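Local coordinates for protein 6-phospho-alpha-glucosidase (Merdibacter massiliensis, PDB 6VC6) that probably hydrolyses 6-phospho-alpha-glucosides in a gut bacterium, as a family 4 glycosidase that uses NAD and a manganese ion, at residues A[19-30]-A[317-328]. Sequence-based numbering, arbitrary orientation.
With NAD (nicotinamide-adenine-dinucleotide), chain G.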
ATOM      1  N   PHE A  19      -3.850   8.907 -11.811  1.00 44.45           N
ATOM      2  CA  PHE A  19      -2.898   8.220 -12.679  1.00 44.92           C
ATOM      3  C   PHE A  19      -2.978   8.745 -14.107  1.00 47.33           C
ATOM      4  O   PHE A  19      -1.945   8.939 -14.760  1.00 47.48           O
ATOM      5  CB  PHE A  19      -3.153   6.714 -12.649  1.00 44.75           C
ATOM      6  CG  PHE A  19      -2.398   5.992 -11.572  1.00 41.69           C
ATOM      7  CD1 PHE A  19      -2.983   5.753 -10.340  1.00 43.63           C
ATOM      8  CD2 PHE A  19      -1.104   5.548 -11.792  1.00 42.03           C
ATOM      9  CE1 PHE A  19      -2.290   5.086  -9.346  1.00 46.41           C
ATOM     10  CE2 PHE A  19      -0.407   4.881 -10.802  1.00 43.57           C
ATOM     11  CZ  PHE A  19      -1.002   4.650  -9.578  1.00 44.87           C
ATOM     12  N   LEU A  20      -4.194   8.977 -14.609  1.00 39.50           N
ATOM     13  CA  LEU A  20      -4.352   9.453 -15.979  1.00 47.09           C
ATOM     14  C   LEU A  20      -3.731  10.833 -16.160  1.00 46.99           C
ATOM     15  O   LEU A  20      -3.155  11.130 -17.214  1.00 50.56           O
ATOM     16  CB  LEU A  20      -5.833   9.477 -16.360  1.00 41.22           C
ATOM     17  CG  LEU A  20      -6.623   8.189 -16.122  1.00 44.55           C
ATOM     18  CD1 LEU A  20      -8.059   8.347 -16.599  1.00 47.61           C
ATOM     19  CD2 LEU A  20      -5.953   7.009 -16.810  1.00 45.48           C
ATOM     20  N   LYS A  21      -3.840  11.690 -15.143  1.00 47.59           N
ATOM     21  CA  LYS A  21      -3.221  13.009 -15.225  1.00 49.83           C
ATOM     22  C   LYS A  21      -1.709  12.927 -15.062  1.00 54.18           C
ATOM     23  O   LYS A  21      -0.981  13.756 -15.620  1.00 52.68           O
ATOM     24  CB  LYS A  21      -3.826  13.938 -14.173  1.00 48.28           C
ATOM     25  CG  LYS A  21      -5.272  14.320 -14.450  1.00 52.82           C
ATOM     26  CD  LYS A  21      -6.105  14.311 -13.177  1.00 51.56           C
ATOM     27  CE  LYS A  21      -6.297  15.712 -12.626  1.00 59.99           C
ATOM     28  NZ  LYS A  21      -7.459  15.782 -11.697  1.00 64.29           N
ATOM     29  N   SER A  22      -1.219  11.942 -14.305  1.00 49.21           N
ATOM     30  CA  SER A  22       0.222  11.768 -14.161  1.00 53.23           C
ATOM     31  C   SER A  22       0.844  11.240 -15.446  1.00 51.55           C
ATOM     32  O   SER A  22       1.943  11.661 -15.828  1.00 50.69           O
ATOM     33  CB  SER A  22       0.524  10.832 -12.992  1.00 44.93           C
ATOM     34  OG  SER A  22       0.162  11.422 -11.755  1.00 51.27           O
ATOM     35  N   PHE A  23       0.159  10.315 -16.126  1.00 49.71           N
ATOM     36  CA  PHE A  23       0.650   9.810 -17.404  1.00 51.05           C
ATOM     37  C   PHE A  23       0.827  10.932 -18.417  1.00 54.79           C
ATOM     38  O   PHE A  23       1.712  10.859 -19.279  1.00 51.37           O
ATOM     39  CB  PHE A  23      -0.307   8.751 -17.956  1.00 45.99           C
ATOM     40  CG  PHE A  23      -0.259   7.441 -17.221  1.00 49.26           C
ATOM     41  CD1 PHE A  23       0.940   6.942 -16.741  1.00 50.16           C
ATOM     42  CD2 PHE A  23      -1.416   6.707 -17.015  1.00 49.54           C
ATOM     43  CE1 PHE A  23       0.985   5.733 -16.068  1.00 53.12           C
ATOM     44  CE2 PHE A  23      -1.378   5.499 -16.342  1.00 47.19           C
ATOM     45  CZ  PHE A  23      -0.175   5.013 -15.868  1.00 46.57           C
ATOM     46  N   VAL A  24       0.000  11.975 -18.330  1.00 55.70           N
ATOM     47  CA  VAL A  24       0.137  13.117 -19.228  1.00 56.20           C
ATOM     48  C   VAL A  24       1.347  13.960 -18.842  1.00 57.67           C
ATOM     49  O   VAL A  24       2.094  14.432 -19.707  1.00 56.66           O
ATOM     50  CB  VAL A  24      -1.160  13.948 -19.224  1.00 57.27           C
ATOM     51  CG1 VAL A  24      -0.937  15.298 -19.888  1.00 61.01           C
ATOM     52  CG2 VAL A  24      -2.282  13.185 -19.913  1.00 52.26           C
ATOM     53  N   ARG A  25       1.564  14.157 -17.540  1.00 55.58           N
ATOM     54  CA  ARG A  25       2.656  15.016 -17.092  1.00 58.21           C
ATOM     55  C   ARG A  25       4.011  14.367 -17.348  1.00 57.27           C
ATOM     56  O   ARG A  25       4.918  15.001 -17.901  1.00 58.96           O
ATOM     57  CB  ARG A  25       2.483  15.352 -15.611  1.00 60.83           C
ATOM     58  CG  ARG A  25       1.437  16.418 -15.347  1.00 69.83           C
ATOM     59  CD  ARG A  25       0.838  16.281 -13.961  1.00 71.04           C
ATOM     60  NE  ARG A  25      -0.308  17.165 -13.778  1.00 75.19           N
ATOM     61  CZ  ARG A  25      -1.226  17.012 -12.831  1.00 77.48           C
ATOM     62  NH1 ARG A  25      -1.131  16.006 -11.972  1.00 64.77           N
ATOM     63  NH2 ARG A  25      -2.237  17.865 -12.740  1.00 81.25           N
ATOM     64  N   LEU A  26       4.169  13.103 -16.953  1.00 56.51           N
ATOM     65  CA  LEU A  26       5.385  12.344 -17.219  1.00 56.28           C
ATOM     66  C   LEU A  26       5.377  11.692 -18.598  1.00 60.60           C
ATOM     67  O   LEU A  26       5.950  10.608 -18.774  1.00 57.08           O
ATOM     68  CB  LEU A  26       5.597  11.295 -16.127  1.00 59.15           C
ATOM     69  CG  LEU A  26       5.288  11.766 -14.701  1.00 55.26           C
ATOM     70  CD1 LEU A  26       5.452  10.628 -13.706  1.00 54.88           C
ATOM     71  CD2 LEU A  26       6.163  12.951 -14.317  1.00 59.41           C
ATOM     72  N   GLN A  27       4.740  12.334 -19.583  1.00 60.00           N
ATOM     73  CA  GLN A  27       4.643  11.764 -20.922  1.00 60.36           C
ATOM     74  C   GLN A  27       6.018  11.581 -21.553  1.00 61.82           C
ATOM     75  O   GLN A  27       6.246  10.619 -22.295  1.00 61.38           O
ATOM     76  CB  GLN A  27       3.762  12.663 -21.792  1.00 63.92           C
ATOM     77  CG  GLN A  27       3.557  12.197 -23.222  1.00 67.01           C
ATOM     78  CD  GLN A  27       2.664  13.146 -24.001  1.00 72.70           C
ATOM     79  OE1 GLN A  27       2.041  14.038 -23.427  1.00 68.49           O
ATOM     80  NE2 GLN A  27       2.602  12.960 -25.315  1.00 74.93           N
ATOM     81  N   ASN A  28       6.949  12.493 -21.268  1.00 61.46           N
ATOM     82  CA  ASN A  28       8.292  12.384 -21.826  1.00 66.07           C
ATOM     83  C   ASN A  28       9.178  11.452 -21.010  1.00 61.78           C
ATOM     84  O   ASN A  28      10.106  10.848 -21.560  1.00 69.80           O
ATOM     85  CB  ASN A  28       8.933  13.770 -21.927  1.00 60.51           C
ATOM     86  CG  ASN A  28       8.229  14.664 -22.931  1.00 69.96           C
ATOM     87  OD1 ASN A  28       7.603  14.183 -23.875  1.00 69.12           O
ATOM     88  ND2 ASN A  28       8.327  15.974 -22.730  1.00 78.21           N
ATOM     89  N   GLU A  29       8.914  11.322 -19.708  1.00 63.64           N
ATOM     90  CA  GLU A  29       9.686  10.402 -18.880  1.00 59.27           C
ATOM     91  C   GLU A  29       9.274   8.953 -19.095  1.00 58.96           C
ATOM     92  O   GLU A  29      10.111   8.050 -18.983  1.00 56.75           O
ATOM     93  CB  GLU A  29       9.526  10.757 -17.400  1.00 62.74           C
ATOM     94  CG  GLU A  29      10.015  12.140 -17.014  1.00 69.03           C
ATOM     95  CD  GLU A  29       9.945  12.371 -15.516  1.00 72.84           C
ATOM     96  OE1 GLU A  29       9.382  11.510 -14.808  1.00 69.46           O
ATOM     97  OE2 GLU A  29      10.450  13.412 -15.048  1.00 87.77           O
ATOM     98  N   PHE A  30       8.002   8.712 -19.402  1.00 61.29           N
ATOM     99  CA  PHE A  30       7.448   7.361 -19.493  1.00 52.46           C
ATOM    100  C   PHE A  30       6.600   7.267 -20.751  1.00 54.70           C
ATOM    101  O   PHE A  30       5.375   7.436 -20.713  1.00 55.39           O
ATOM    102  CB  PHE A  30       6.630   7.026 -18.242  1.00 52.71           C
ATOM    103  CG  PHE A  30       6.216   5.587 -18.149  1.00 53.97           C
ATOM    104  CD1 PHE A  30       7.164   4.581 -18.061  1.00 49.18           C
ATOM    105  CD2 PHE A  30       4.875   5.241 -18.132  1.00 56.32           C
ATOM    106  CE1 PHE A  30       6.782   3.256 -17.970  1.00 51.52           C
ATOM    107  CE2 PHE A  30       4.486   3.919 -18.040  1.00 53.88           C
ATOM    108  CZ  PHE A  30       5.441   2.925 -17.958  1.00 50.69           C
ATOM    109  N   ASP A 317      -1.432  12.774  -7.411  1.00 59.87           N
ATOM    110  CA  ASP A 317      -0.144  13.278  -7.873  1.00 54.82           C
ATOM    111  C   ASP A 317       1.004  12.420  -7.350  1.00 55.10           C
ATOM    112  O   ASP A 317       1.503  11.544  -8.055  1.00 54.07           O
ATOM    113  CB  ASP A 317       0.050  14.733  -7.442  1.00 59.69           C
ATOM    114  CG  ASP A 317       0.670  15.587  -8.532  1.00 66.75           C
ATOM    115  OD1 ASP A 317       0.888  15.066  -9.647  1.00 74.02           O
ATOM    116  OD2 ASP A 317       0.939  16.779  -8.275  1.00 69.57           O
ATOM    117  N   ALA A 318       1.409  12.675  -6.103  1.00 49.42           N
ATOM    118  CA  ALA A 318       2.552  11.969  -5.533  1.00 48.50           C
ATOM    119  C   ALA A 318       2.311  10.467  -5.475  1.00 53.09           C
ATOM    120  O   ALA A 318       3.241   9.673  -5.666  1.00 45.26           O
ATOM    121  CB  ALA A 318       2.863  12.515  -4.139  1.00 44.57           C
ATOM    122  N   HIS A 319       1.068  10.054  -5.218  1.00 46.30           N
ATOM    123  CA  HIS A 319       0.763   8.629  -5.137  1.00 44.04           C
ATOM    124  C   HIS A 319       0.936   7.951  -6.491  1.00 50.58           C
ATOM    125  O   HIS A 319       1.576   6.897  -6.592  1.00 47.00           O
ATOM    126  CB  HIS A 319      -0.656   8.424  -4.610  1.00 41.30           C
ATOM    127  CG  HIS A 319      -1.139   7.012  -4.719  1.00 49.38           C
ATOM    128  ND1 HIS A 319      -0.784   6.033  -3.816  1.00 46.78           N
ATOM    129  CD2 HIS A 319      -1.946   6.412  -5.626  1.00 47.07           C
ATOM    130  CE1 HIS A 319      -1.351   4.891  -4.163  1.00 46.43           C
ATOM    131  NE2 HIS A 319      -2.064   5.094  -5.255  1.00 46.31           N
ATOM    132  N   ALA A 320       0.371   8.542  -7.546  1.00 47.40           N
ATOM    133  CA  ALA A 320       0.480   7.944  -8.871  1.00 45.88           C
ATOM    134  C   ALA A 320       1.884   8.084  -9.443  1.00 47.71           C
ATOM    135  O   ALA A 320       2.323   7.226 -10.217  1.00 42.72           O
ATOM    136  CB  ALA A 320      -0.539   8.576  -9.818  1.00 44.22           C
ATOM    137  N   GLU A 321       2.600   9.151  -9.079  1.00 42.80           N
ATOM    138  CA  GLU A 321       3.914   9.385  -9.665  1.00 49.29           C
ATOM    139  C   GLU A 321       4.928   8.346  -9.213  1.00 48.42           C
ATOM    140  O   GLU A 321       5.819   7.978  -9.984  1.00 46.19           O
ATOM    141  CB  GLU A 321       4.413  10.786  -9.315  1.00 51.73           C
ATOM    142  CG  GLU A 321       3.807  11.884 -10.167  1.00 55.49           C
ATOM    143  CD  GLU A 321       4.557  13.192 -10.042  1.00 64.76           C
ATOM    144  OE1 GLU A 321       5.586  13.224  -9.334  1.00 69.52           O
ATOM    145  OE2 GLU A 321       4.114  14.190 -10.647  1.00 70.78           O
HETATM  146  N   MSE A 322       4.811   7.857  -7.987  1.00 50.24           N
HETATM  147  CA  MSE A 322       5.825   6.956  -7.477  1.00 52.93           C
HETATM  148  C   MSE A 322       5.802   5.615  -8.194  1.00 47.87           C
HETATM  149  O   MSE A 322       6.847   5.016  -8.433  1.00 42.29           O
HETATM  150  CB  MSE A 322       5.656   6.710  -5.990  1.00 45.48           C
HETATM  151  CG  MSE A 322       6.825   5.934  -5.447  1.00 70.00           C
HETATM  152 SE   MSE A 322       6.822   5.768  -3.527  1.00 88.91          SE
HETATM  153  CE  MSE A 322       6.081   3.978  -3.434  1.00 48.44           C
HETATM  154  N   MSE A 323       4.606   5.134  -8.509  1.00 41.49           N
HETATM  155  CA  MSE A 323       4.478   3.882  -9.245  1.00 47.67           C
HETATM  156  C   MSE A 323       5.019   4.054 -10.659  1.00 41.98           C
HETATM  157  O   MSE A 323       5.652   3.147 -11.201  1.00 43.96           O
HETATM  158  CB  MSE A 323       3.023   3.400  -9.291  1.00 48.44           C
HETATM  159  CG  MSE A 323       2.853   2.090 -10.058  1.00 49.60           C
HETATM  160 SE   MSE A 323       1.208   1.100  -9.692  1.00 58.00          SE
HETATM  161  CE  MSE A 323       1.803   0.025  -8.181  1.00 44.88           C
ATOM    162  N   ILE A 324       4.774   5.223 -11.254  1.00 41.73           N
ATOM    163  CA  ILE A 324       5.319   5.496 -12.581  1.00 47.75           C
ATOM    164  C   ILE A 324       6.838   5.576 -12.523  1.00 42.13           C
ATOM    165  O   ILE A 324       7.535   5.046 -13.397  1.00 44.92           O
ATOM    166  CB  ILE A 324       4.710   6.782 -13.167  1.00 47.68           C
ATOM    167  CG1 ILE A 324       3.199   6.629 -13.343  1.00 37.89           C
ATOM    168  CG2 ILE A 324       5.361   7.115 -14.504  1.00 43.69           C
ATOM    169  CD1 ILE A 324       2.510   7.913 -13.742  1.00 48.06           C
ATOM    170  N   LYS A 325       7.377   6.232 -11.491  1.00 41.30           N
ATOM    171  CA  LYS A 325       8.827   6.308 -11.341  1.00 43.79           C
ATOM    172  C   LYS A 325       9.427   4.928 -11.115  1.00 43.69           C
ATOM    173  O   LYS A 325      10.540   4.644 -11.574  1.00 44.12           O
ATOM    174  CB  LYS A 325       9.190   7.248 -10.190  1.00 46.87           C
ATOM    175  CG  LYS A 325       8.842   8.707 -10.439  1.00 50.60           C
ATOM    176  CD  LYS A 325       9.891   9.396 -11.293  1.00 58.30           C
ATOM    177  CE  LYS A 325       9.488  10.828 -11.606  1.00 60.98           C
ATOM    178  NZ  LYS A 325       9.033  11.554 -10.388  1.00 62.80           N
ATOM    179  N   VAL A 326       8.706   4.055 -10.408  1.00 42.76           N
ATOM    180  CA  VAL A 326       9.159   2.676 -10.246  1.00 45.42           C
ATOM    181  C   VAL A 326       9.186   1.968 -11.594  1.00 40.06           C
ATOM    182  O   VAL A 326      10.127   1.228 -11.907  1.00 42.57           O
ATOM    183  CB  VAL A 326       8.269   1.935  -9.229  1.00 43.26           C
ATOM    184  CG1 VAL A 326       8.482   0.432  -9.323  1.00 40.17           C
ATOM    185  CG2 VAL A 326       8.557   2.422  -7.818  1.00 37.10           C
ATOM    186  N   ALA A 327       8.160   2.195 -12.418  1.00 35.22           N
ATOM    187  CA  ALA A 327       8.141   1.607 -13.754  1.00 45.38           C
ATOM    188  C   ALA A 327       9.265   2.164 -14.619  1.00 36.94           C
ATOM    189  O   ALA A 327       9.831   1.444 -15.449  1.00 41.84           O
ATOM    190  CB  ALA A 327       6.784   1.846 -14.415  1.00 39.58           C
ATOM    191  N   GLU A 328       9.600   3.444 -14.439  1.00 42.01           N
ATOM    192  CA  GLU A 328      10.711   4.033 -15.181  1.00 45.06           C
ATOM    193  C   GLU A 328      12.035   3.393 -14.782  1.00 43.51           C
ATOM    194  O   GLU A 328      12.842   3.025 -15.643  1.00 44.78           O
ATOM    195  CB  GLU A 328      10.760   5.543 -14.949  1.00 46.81           C
ATOM    196  CG  GLU A 328       9.615   6.318 -15.572  1.00 50.04           C
ATOM    197  CD  GLU A 328       9.670   7.793 -15.233  1.00 52.36           C
ATOM    198  OE1 GLU A 328       8.605   8.445 -15.224  1.00 56.50           O
ATOM    199  OE2 GLU A 328      10.781   8.301 -14.973  1.00 56.33           O
TER
HETATM  200  PA  NAD G 503     -11.697   1.968  -4.410  1.00 40.71           P
HETATM  201  O1A NAD G 503     -11.998   3.412  -4.732  1.00 40.30           O
HETATM  202  O2A NAD G 503     -12.784   1.075  -3.865  1.00 43.12           O
HETATM  203  O5B NAD G 503     -11.090   1.269  -5.725  1.00 43.04           O
HETATM  204  C5B NAD G 503     -11.022  -0.149  -5.824  1.00 41.79           C
HETATM  205  C4B NAD G 503     -11.361  -0.574  -7.243  1.00 40.45           C
HETATM  206  O4B NAD G 503     -10.888  -1.902  -7.479  1.00 41.15           O
HETATM  207  C3B NAD G 503     -12.867  -0.582  -7.453  1.00 40.41           C
HETATM  208  O3B NAD G 503     -13.189   0.167  -8.626  1.00 40.36           O
HETATM  209  C2B NAD G 503     -13.231  -2.036  -7.665  1.00 39.24           C
HETATM  210  O2B NAD G 503     -14.235  -2.163  -8.673  1.00 43.08           O
HETATM  211  C1B NAD G 503     -11.920  -2.660  -8.112  1.00 38.24           C
HETATM  212  N9A NAD G 503     -11.840  -4.096  -7.748  1.00 37.31           N
HETATM  213  C8A NAD G 503     -12.218  -4.661  -6.586  1.00 43.58           C
HETATM  214  N7A NAD G 503     -12.008  -6.004  -6.608  1.00 42.42           N
HETATM  215  C5A NAD G 503     -11.488  -6.312  -7.811  1.00 39.88           C
HETATM  216  C6A NAD G 503     -11.033  -7.543  -8.501  1.00 40.55           C
HETATM  217  N6A NAD G 503     -11.091  -8.752  -7.892  1.00 40.85           N
HETATM  218  N1A NAD G 503     -10.557  -7.419  -9.761  1.00 42.71           N
HETATM  219  C2A NAD G 503     -10.492  -6.225 -10.381  1.00 42.51           C
HETATM  220  N3A NAD G 503     -10.887  -5.072  -9.816  1.00 43.05           N
HETATM  221  C4A NAD G 503     -11.387  -5.052  -8.559  1.00 38.87           C
HETATM  222  O3  NAD G 503     -10.440   1.900  -3.406  1.00 40.65           O
HETATM  223  PN  NAD G 503      -9.361   3.086  -3.283  1.00 40.40           P
HETATM  224  O1N NAD G 503      -9.636   3.847  -2.008  1.00 36.68           O
HETATM  225  O2N NAD G 503      -9.250   3.813  -4.602  1.00 35.23           O
HETATM  226  O5D NAD G 503      -8.027   2.216  -3.070  1.00 37.98           O
HETATM  227  C5D NAD G 503      -7.387   1.601  -4.185  1.00 37.33           C
HETATM  228  C4D NAD G 503      -6.375   0.594  -3.660  1.00 40.68           C
HETATM  229  O4D NAD G 503      -5.082   1.198  -3.574  1.00 39.64           O
HETATM  230  C3D NAD G 503      -6.751   0.141  -2.257  1.00 39.39           C
HETATM  231  O3D NAD G 503      -6.652  -1.283  -2.185  1.00 39.87           O
HETATM  232  C2D NAD G 503      -5.691   0.744  -1.363  1.00 36.49           C
HETATM  233  O2D NAD G 503      -5.400  -0.110  -0.256  1.00 38.34           O
HETATM  234  C1D NAD G 503      -4.513   0.850  -2.313  1.00 39.43           C
HETATM  235  N1N NAD G 503      -3.515   1.818  -1.863  1.00 38.32           N
HETATM  236  C2N NAD G 503      -2.325   1.334  -1.505  1.00 39.57           C
HETATM  237  C3N NAD G 503      -1.315   2.170  -1.067  1.00 42.64           C
HETATM  238  C7N NAD G 503       0.002   1.572  -0.674  1.00 41.80           C
HETATM  239  O7N NAD G 503       0.813   2.251  -0.067  1.00 39.00           O
HETATM  240  N7N NAD G 503       0.243   0.301  -0.993  1.00 37.90           N
HETATM  241  C4N NAD G 503      -1.544   3.539  -1.013  1.00 42.72           C
HETATM  242  C5N NAD G 503      -2.794   4.021  -1.387  1.00 41.64           C
HETATM  243  C6N NAD G 503      -3.773   3.131  -1.821  1.00 38.14           C
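The methyl of Ala320 sits squarely over the Phe19 ring, its CB 3.5 Å from the ring centroid and 8° off the normal, a CH-pi contact that illustrates how a small residue lets two helices close. Their axes approach to 8.8 Å and cross at -56°. At the ring's edge lies Met323 CB, while the selenium of Met323, modelled as selenomethionine, stands obliquely beside the ring in a Met-aromatic contact. With Phe19 cut back to an alanine, the Ala320 methyl and Met323 would probably lose the ring they rest on. His319 lays its imidazole at the nicotinamide of NAD, ND1 hydrogen-bonded to Asp171. Farther along, Ile324 divides its branches: CD1 meets Phe23 CD1 at 3.5 Å, whereas CG2, which lies anti to the backbone N, packs against Leu26 CD1 and Phe30 CB. The exposed rim is looser. Arg25 NH1 bridges to Asp317 OD1 at 3.2 Å, and Glu29 reaches in to the buried carboxylate of Glu328, a like-charge approach that Lys334, paired with Glu328 OE2, would probably ease. Beneath the packed side, strand 80-83 of the Rossmann-like sheet offers Phe82 to Phe19, Phe23, Met323 and Ala327, while helix 42-59 flanks helix 16-25 through Leu20 and Val24.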